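Long-range contact in ESAT-6/WXG100 secretion system protein (Streptococcus gallolyticus, PDB 7JQE), which is a membrane subunit of the bacterial type VIIb secretion system, with an elongated extracellular region, and probably takes part in exporting proteins such as toxins: residues T327-V339 and T370-N382. Numbering follows the deposited sequence.
Sequences TTVTISNVSGGTV and THTITLDLNIGDN
Asn378 ND2 gives its two hydrogens to hydroxyls on the neighbouring antiparallel strand: Ser332 OG, 2.9 Å from ND2, lies in the amide plane, whereas Thr330 OG1, 3.1 Å from ND2, sits 27° out of it on a more bent bond. Both hydroxyls stand between their own backbone N and carbonyl carbon (chi1 68° in each), which turns them toward the amide, and the two bonds together hold its rotation. In the backbone, the pairs Thr330–Asn378 and Ser332–Asp376 bond both ways, the shortest being Asp376 N to Ser332 O at 2.8 Å.

The register then slips by one residue at a beta bulge around Asn333. There Asn333 ND2 reaches Asp376 OD2 on its anti side over a long 3.3 Å, while Asp376 OD1 forms a salt bridge with Arg383 of the next strand. Past the bulge, Ser335 OG and Thr374 OG1 share a hydrogen bond of 3.1 Å.

On the other face, Leu375 spreads its methyls: CD1 packs 3.5 Å from Ile331 CG2, and CD2 lies against Val339, whose strand belongs to a second sheet. Polar groups thus tie strand 327–335 to strand 369–379 along one face, and aliphatic side chains join the two sheets of this beta domain on the other.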
ATOM      1  N   THR A 327      53.698  -1.841 -67.151  1.00 90.59           N
ATOM      2  CA  THR A 327      52.634  -0.988 -66.636  1.00 94.25           C
ATOM      3  C   THR A 327      52.638  -1.054 -65.116  1.00 90.83           C
ATOM      4  O   THR A 327      52.578  -2.144 -64.538  1.00 87.03           O
ATOM      5  CB  THR A 327      51.267  -1.411 -67.184  1.00 90.86           C
ATOM      6  OG1 THR A 327      51.373  -1.668 -68.591  1.00 93.93           O
ATOM      7  CG2 THR A 327      50.246  -0.312 -66.957  1.00 86.81           C
ATOM      8  N   THR A 328      52.706   0.110 -64.476  1.00 93.54           N
ATOM      9  CA  THR A 328      52.869   0.207 -63.032  1.00 99.43           C
ATOM     10  C   THR A 328      51.511   0.416 -62.368  1.00 97.34           C
ATOM     11  O   THR A 328      50.784   1.358 -62.706  1.00 98.54           O
ATOM     12  CB  THR A 328      53.827   1.345 -62.673  1.00107.16           C
ATOM     13  OG1 THR A 328      53.278   2.591 -63.119  1.00115.77           O
ATOM     14  CG2 THR A 328      55.184   1.126 -63.338  1.00 93.40           C
ATOM     15  N   VAL A 329      51.178  -0.461 -61.424  1.00 88.27           N
ATOM     16  CA  VAL A 329      49.931  -0.400 -60.671  1.00 82.40           C
ATOM     17  C   VAL A 329      50.255   0.005 -59.240  1.00 87.21           C
ATOM     18  O   VAL A 329      51.193  -0.528 -58.636  1.00 82.43           O
ATOM     19  CB  VAL A 329      49.193  -1.750 -60.711  1.00 85.09           C
ATOM     20  CG1 VAL A 329      47.887  -1.671 -59.932  1.00 80.00           C
ATOM     21  CG2 VAL A 329      48.946  -2.172 -62.156  1.00 80.90           C
ATOM     22  N   THR A 330      49.475   0.942 -58.696  1.00 79.85           N
ATOM     23  CA  THR A 330      49.785   1.530 -57.399  1.00 80.27           C
ATOM     24  C   THR A 330      48.516   1.742 -56.585  1.00 79.09           C
ATOM     25  O   THR A 330      47.394   1.659 -57.093  1.00 82.68           O
ATOM     26  CB  THR A 330      50.515   2.871 -57.544  1.00 86.42           C
ATOM     27  OG1 THR A 330      49.619   3.843 -58.098  1.00 84.75           O
ATOM     28  CG2 THR A 330      51.731   2.723 -58.447  1.00 83.37           C
ATOM     29  N   ILE A 331      48.721   2.032 -55.303  1.00 78.47           N
ATOM     30  CA  ILE A 331      47.661   2.361 -54.354  1.00 78.76           C
ATOM     31  C   ILE A 331      47.987   3.728 -53.771  1.00 76.40           C
ATOM     32  O   ILE A 331      49.023   3.893 -53.116  1.00 87.35           O
ATOM     33  CB  ILE A 331      47.551   1.307 -53.239  1.00 74.36           C
ATOM     34  CG1 ILE A 331      47.156  -0.053 -53.817  1.00 73.72           C
ATOM     35  CG2 ILE A 331      46.574   1.762 -52.167  1.00 72.80           C
ATOM     36  CD1 ILE A 331      47.624  -1.223 -52.982  1.00 73.52           C
ATOM     37  N   SER A 332      47.110   4.704 -53.998  1.00 76.08           N
ATOM     38  CA  SER A 332      47.380   6.076 -53.591  1.00 80.60           C
ATOM     39  C   SER A 332      46.206   6.656 -52.811  1.00 80.15           C
ATOM     40  O   SER A 332      45.072   6.182 -52.902  1.00 85.45           O
ATOM     41  CB  SER A 332      47.682   6.969 -54.804  1.00 78.94           C
ATOM     42  OG  SER A 332      46.532   7.134 -55.614  1.00 87.75           O
ATOM     43  N   ASN A 333      46.508   7.700 -52.036  1.00 83.26           N
ATOM     44  CA  ASN A 333      45.499   8.498 -51.334  1.00 85.85           C
ATOM     45  C   ASN A 333      44.634   7.636 -50.414  1.00 86.61           C
ATOM     46  O   ASN A 333      43.403   7.698 -50.439  1.00 84.74           O
ATOM     47  CB  ASN A 333      44.638   9.283 -52.329  1.00 85.39           C
ATOM     48  CG  ASN A 333      45.457  10.249 -53.177  1.00111.98           C
ATOM     49  OD1 ASN A 333      46.420  10.855 -52.699  1.00110.71           O
ATOM     50  ND2 ASN A 333      45.080  10.390 -54.447  1.00120.27           N
ATOM     51  N   VAL A 334      45.293   6.835 -49.582  1.00 89.59           N
ATOM     52  CA  VAL A 334      44.608   5.968 -48.628  1.00 77.33           C
ATOM     53  C   VAL A 334      44.278   6.759 -47.375  1.00 75.32           C
ATOM     54  O   VAL A 334      45.055   7.614 -46.936  1.00 81.71           O
ATOM     55  CB  VAL A 334      45.467   4.736 -48.286  1.00 72.46           C
ATOM     56  CG1 VAL A 334      44.784   3.902 -47.215  1.00 75.36           C
ATOM     57  CG2 VAL A 334      45.717   3.904 -49.525  1.00 71.58           C
ATOM     58  N   SER A 335      43.115   6.469 -46.795  1.00 75.44           N
ATOM     59  CA  SER A 335      42.733   6.982 -45.487  1.00 78.20           C
ATOM     60  C   SER A 335      41.786   5.985 -44.839  1.00 71.65           C
ATOM     61  O   SER A 335      41.105   5.219 -45.526  1.00 72.54           O
ATOM     62  CB  SER A 335      42.060   8.354 -45.575  1.00 82.96           C
ATOM     63  OG  SER A 335      40.705   8.222 -45.964  1.00 82.14           O
ATOM     64  N   GLY A 336      41.744   6.006 -43.507  1.00 71.91           N
ATOM     65  CA  GLY A 336      40.886   5.117 -42.751  1.00 68.41           C
ATOM     66  C   GLY A 336      41.514   3.796 -42.364  1.00 71.76           C
ATOM     67  O   GLY A 336      40.865   2.994 -41.682  1.00 74.12           O
ATOM     68  N   GLY A 337      42.753   3.546 -42.770  1.00 75.65           N
ATOM     69  CA  GLY A 337      43.398   2.279 -42.490  1.00 74.11           C
ATOM     70  C   GLY A 337      44.638   2.144 -43.346  1.00 72.52           C
ATOM     71  O   GLY A 337      45.149   3.133 -43.870  1.00 75.86           O
ATOM     72  N   THR A 338      45.107   0.907 -43.487  1.00 67.11           N
ATOM     73  CA  THR A 338      46.266   0.600 -44.314  1.00 82.33           C
ATOM     74  C   THR A 338      45.839  -0.297 -45.467  1.00 77.13           C
ATOM     75  O   THR A 338      45.164  -1.309 -45.257  1.00 70.43           O
ATOM     76  CB  THR A 338      47.377  -0.072 -43.500  1.00 89.78           C
ATOM     77  OG1 THR A 338      46.873  -1.264 -42.891  1.00107.87           O
ATOM     78  CG2 THR A 338      47.892   0.869 -42.415  1.00 80.26           C
ATOM     79  N   VAL A 339      46.231   0.079 -46.680  1.00 83.04           N
ATOM     80  CA  VAL A 339      45.908  -0.678 -47.883  1.00 75.56           C
ATOM     81  C   VAL A 339      47.210  -0.954 -48.617  1.00 77.02           C
ATOM     82  O   VAL A 339      47.946  -0.018 -48.954  1.00 82.82           O
ATOM     83  CB  VAL A 339      44.912   0.068 -48.782  1.00 68.52           C
ATOM     84  CG1 VAL A 339      44.459  -0.823 -49.918  1.00 68.29           C
ATOM     85  CG2 VAL A 339      43.718   0.528 -47.960  1.00 66.91           C
ATOM     86  N   THR A 370      30.860   3.907 -37.447  1.00 71.65           N
ATOM     87  CA  THR A 370      31.089   3.534 -38.838  1.00 74.26           C
ATOM     88  C   THR A 370      32.531   3.830 -39.218  1.00 78.07           C
ATOM     89  O   THR A 370      33.046   4.915 -38.927  1.00 86.70           O
ATOM     90  CB  THR A 370      30.140   4.286 -39.774  1.00 73.61           C
ATOM     91  OG1 THR A 370      28.785   3.935 -39.469  1.00 82.82           O
ATOM     92  CG2 THR A 370      30.426   3.922 -41.216  1.00 73.39           C
ATOM     93  N   HIS A 371      33.179   2.865 -39.865  1.00 71.56           N
ATOM     94  CA  HIS A 371      34.546   3.015 -40.343  1.00 64.65           C
ATOM     95  C   HIS A 371      34.565   2.868 -41.856  1.00 68.98           C
ATOM     96  O   HIS A 371      33.921   1.970 -42.409  1.00 64.41           O
ATOM     97  CB  HIS A 371      35.472   1.982 -39.697  1.00 65.01           C
ATOM     98  CG  HIS A 371      35.563   2.106 -38.210  1.00 69.30           C
ATOM     99  ND1 HIS A 371      36.553   2.831 -37.582  1.00 73.30           N
ATOM    100  CD2 HIS A 371      34.780   1.608 -37.223  1.00 66.72           C
ATOM    101  CE1 HIS A 371      36.380   2.770 -36.274  1.00 68.48           C
ATOM    102  NE2 HIS A 371      35.311   2.034 -36.030  1.00 66.25           N
ATOM    103  N   THR A 372      35.306   3.756 -42.522  1.00 72.27           N
ATOM    104  CA  THR A 372      35.376   3.778 -43.978  1.00 67.38           C
ATOM    105  C   THR A 372      36.820   3.935 -44.429  1.00 65.90           C
ATOM    106  O   THR A 372      37.526   4.834 -43.965  1.00 63.71           O
ATOM    107  CB  THR A 372      34.527   4.910 -44.567  1.00 71.26           C
ATOM    108  OG1 THR A 372      33.138   4.574 -44.466  1.00 82.83           O
ATOM    109  CG2 THR A 372      34.880   5.128 -46.028  1.00 79.21           C
ATOM    110  N   ILE A 373      37.246   3.061 -45.336  1.00 66.14           N
ATOM    111  CA  ILE A 373      38.535   3.169 -46.008  1.00 67.76           C
ATOM    112  C   ILE A 373      38.290   3.671 -47.421  1.00 70.73           C
ATOM    113  O   ILE A 373      37.385   3.182 -48.109  1.00 73.35           O
ATOM    114  CB  ILE A 373      39.269   1.816 -46.035  1.00 67.38           C
ATOM    115  CG1 ILE A 373      39.736   1.416 -44.635  1.00 69.28           C
ATOM    116  CG2 ILE A 373      40.441   1.867 -47.001  1.00 73.60           C
ATOM    117  CD1 ILE A 373      40.480   0.094 -44.608  1.00 68.23           C
ATOM    118  N   THR A 374      39.090   4.644 -47.856  1.00 73.30           N
ATOM    119  CA  THR A 374      39.061   5.121 -49.234  1.00 74.84           C
ATOM    120  C   THR A 374      40.473   5.143 -49.796  1.00 74.82           C
ATOM    121  O   THR A 374      41.422   5.526 -49.106  1.00 79.06           O
ATOM    122  CB  THR A 374      38.450   6.527 -49.357  1.00 77.37           C
ATOM    123  OG1 THR A 374      39.271   7.476 -48.664  1.00 86.04           O
ATOM    124  CG2 THR A 374      37.045   6.557 -48.790  1.00 67.85           C
ATOM    125  N   LEU A 375      40.605   4.736 -51.054  1.00 84.46           N
ATOM    126  CA  LEU A 375      41.882   4.797 -51.748  1.00 80.23           C
ATOM    127  C   LEU A 375      41.633   4.988 -53.235  1.00 77.63           C
ATOM    128  O   LEU A 375      40.493   4.951 -53.708  1.00 74.06           O
ATOM    129  CB  LEU A 375      42.715   3.533 -51.522  1.00 82.29           C
ATOM    130  CG  LEU A 375      42.097   2.253 -52.088  1.00 80.85           C
ATOM    131  CD1 LEU A 375      43.137   1.416 -52.812  1.00 69.22           C
ATOM    132  CD2 LEU A 375      41.438   1.455 -50.967  1.00 66.44           C
ATOM    133  N   ASP A 376      42.725   5.189 -53.967  1.00 71.66           N
ATOM    134  CA  ASP A 376      42.726   5.198 -55.423  1.00 72.68           C
ATOM    135  C   ASP A 376      43.560   4.022 -55.912  1.00 79.30           C
ATOM    136  O   ASP A 376      44.703   3.845 -55.474  1.00 74.84           O
ATOM    137  CB  ASP A 376      43.289   6.517 -55.976  1.00 84.59           C
ATOM    138  CG  ASP A 376      42.255   7.628 -56.010  1.00 83.06           C
ATOM    139  OD1 ASP A 376      41.046   7.313 -56.042  1.00 81.88           O
ATOM    140  OD2 ASP A 376      42.651   8.813 -56.015  1.00 79.96           O
ATOM    141  N   LEU A 377      42.984   3.209 -56.795  1.00 73.46           N
ATOM    142  CA  LEU A 377      43.719   2.151 -57.479  1.00 75.34           C
ATOM    143  C   LEU A 377      44.125   2.660 -58.856  1.00 78.13           C
ATOM    144  O   LEU A 377      43.266   2.921 -59.705  1.00 76.62           O
ATOM    145  CB  LEU A 377      42.887   0.875 -57.601  1.00 75.30           C
ATOM    146  CG  LEU A 377      43.546  -0.269 -58.385  1.00 76.54           C
ATOM    147  CD1 LEU A 377      44.777  -0.788 -57.659  1.00 74.50           C
ATOM    148  CD2 LEU A 377      42.563  -1.401 -58.659  1.00 75.38           C
ATOM    149  N   ASN A 378      45.429   2.804 -59.073  1.00 76.52           N
ATOM    150  CA  ASN A 378      45.967   3.328 -60.323  1.00 79.75           C
ATOM    151  C   ASN A 378      46.523   2.181 -61.158  1.00 81.18           C
ATOM    152  O   ASN A 378      47.454   1.491 -60.729  1.00 84.98           O
ATOM    153  CB  ASN A 378      47.054   4.371 -60.057  1.00 79.86           C
ATOM    154  CG  ASN A 378      46.572   5.498 -59.163  1.00 94.98           C
ATOM    155  OD1 ASN A 378      45.873   6.407 -59.614  1.00 93.09           O
ATOM    156  ND2 ASN A 378      46.947   5.447 -57.888  1.00 87.53           N
ATOM    157  N   ILE A 379      45.948   1.978 -62.341  1.00 79.28           N
ATOM    158  CA  ILE A 379      46.465   1.043 -63.336  1.00 84.29           C
ATOM    159  C   ILE A 379      46.796   1.879 -64.563  1.00 89.24           C
ATOM    160  O   ILE A 379      45.896   2.259 -65.322  1.00 89.48           O
ATOM    161  CB  ILE A 379      45.467  -0.068 -63.677  1.00 89.40           C
ATOM    162  CG1 ILE A 379      45.022  -0.804 -62.410  1.00 77.47           C
ATOM    163  CG2 ILE A 379      46.073  -1.028 -64.703  1.00 80.43           C
ATOM    164  CD1 ILE A 379      43.941  -1.834 -62.649  1.00 76.52           C
ATOM    165  N   GLY A 380      48.079   2.173 -64.763  1.00 91.49           N
ATOM    166  CA  GLY A 380      48.442   3.084 -65.832  1.00 85.38           C
ATOM    167  C   GLY A 380      47.836   4.453 -65.590  1.00 91.43           C
ATOM    168  O   GLY A 380      47.862   4.981 -64.472  1.00 91.35           O
ATOM    169  N   ASP A 381      47.271   5.035 -66.648  1.00 91.09           N
ATOM    170  CA  ASP A 381      46.583   6.318 -66.547  1.00 88.54           C
ATOM    171  C   ASP A 381      45.169   6.194 -65.990  1.00 87.32           C
ATOM    172  O   ASP A 381      44.476   7.213 -65.878  1.00 88.08           O
ATOM    173  CB  ASP A 381      46.537   7.004 -67.916  1.00 94.21           C
ATOM    174  CG  ASP A 381      47.877   7.589 -68.322  1.00 99.62           C
ATOM    175  OD1 ASP A 381      48.630   8.037 -67.430  1.00100.58           O
ATOM    176  OD2 ASP A 381      48.177   7.604 -69.536  1.00101.62           O
ATOM    177  N   ASN A 382      44.728   4.987 -65.642  1.00 88.76           N
ATOM    178  CA  ASN A 382      43.409   4.770 -65.060  1.00 85.59           C
ATOM    179  C   ASN A 382      43.477   4.924 -63.544  1.00 82.10           C
ATOM    180  O   ASN A 382      44.365   4.360 -62.897  1.00 85.75           O
ATOM    181  CB  ASN A 382      42.887   3.379 -65.423  1.00 81.65           C
ATOM    182  CG  ASN A 382      42.401   3.288 -66.855  1.00 83.58           C
ATOM    183  OD1 ASN A 382      41.865   4.249 -67.404  1.00 95.11           O
ATOM    184  ND2 ASN A 382      42.579   2.125 -67.466  1.00 84.07           N
TER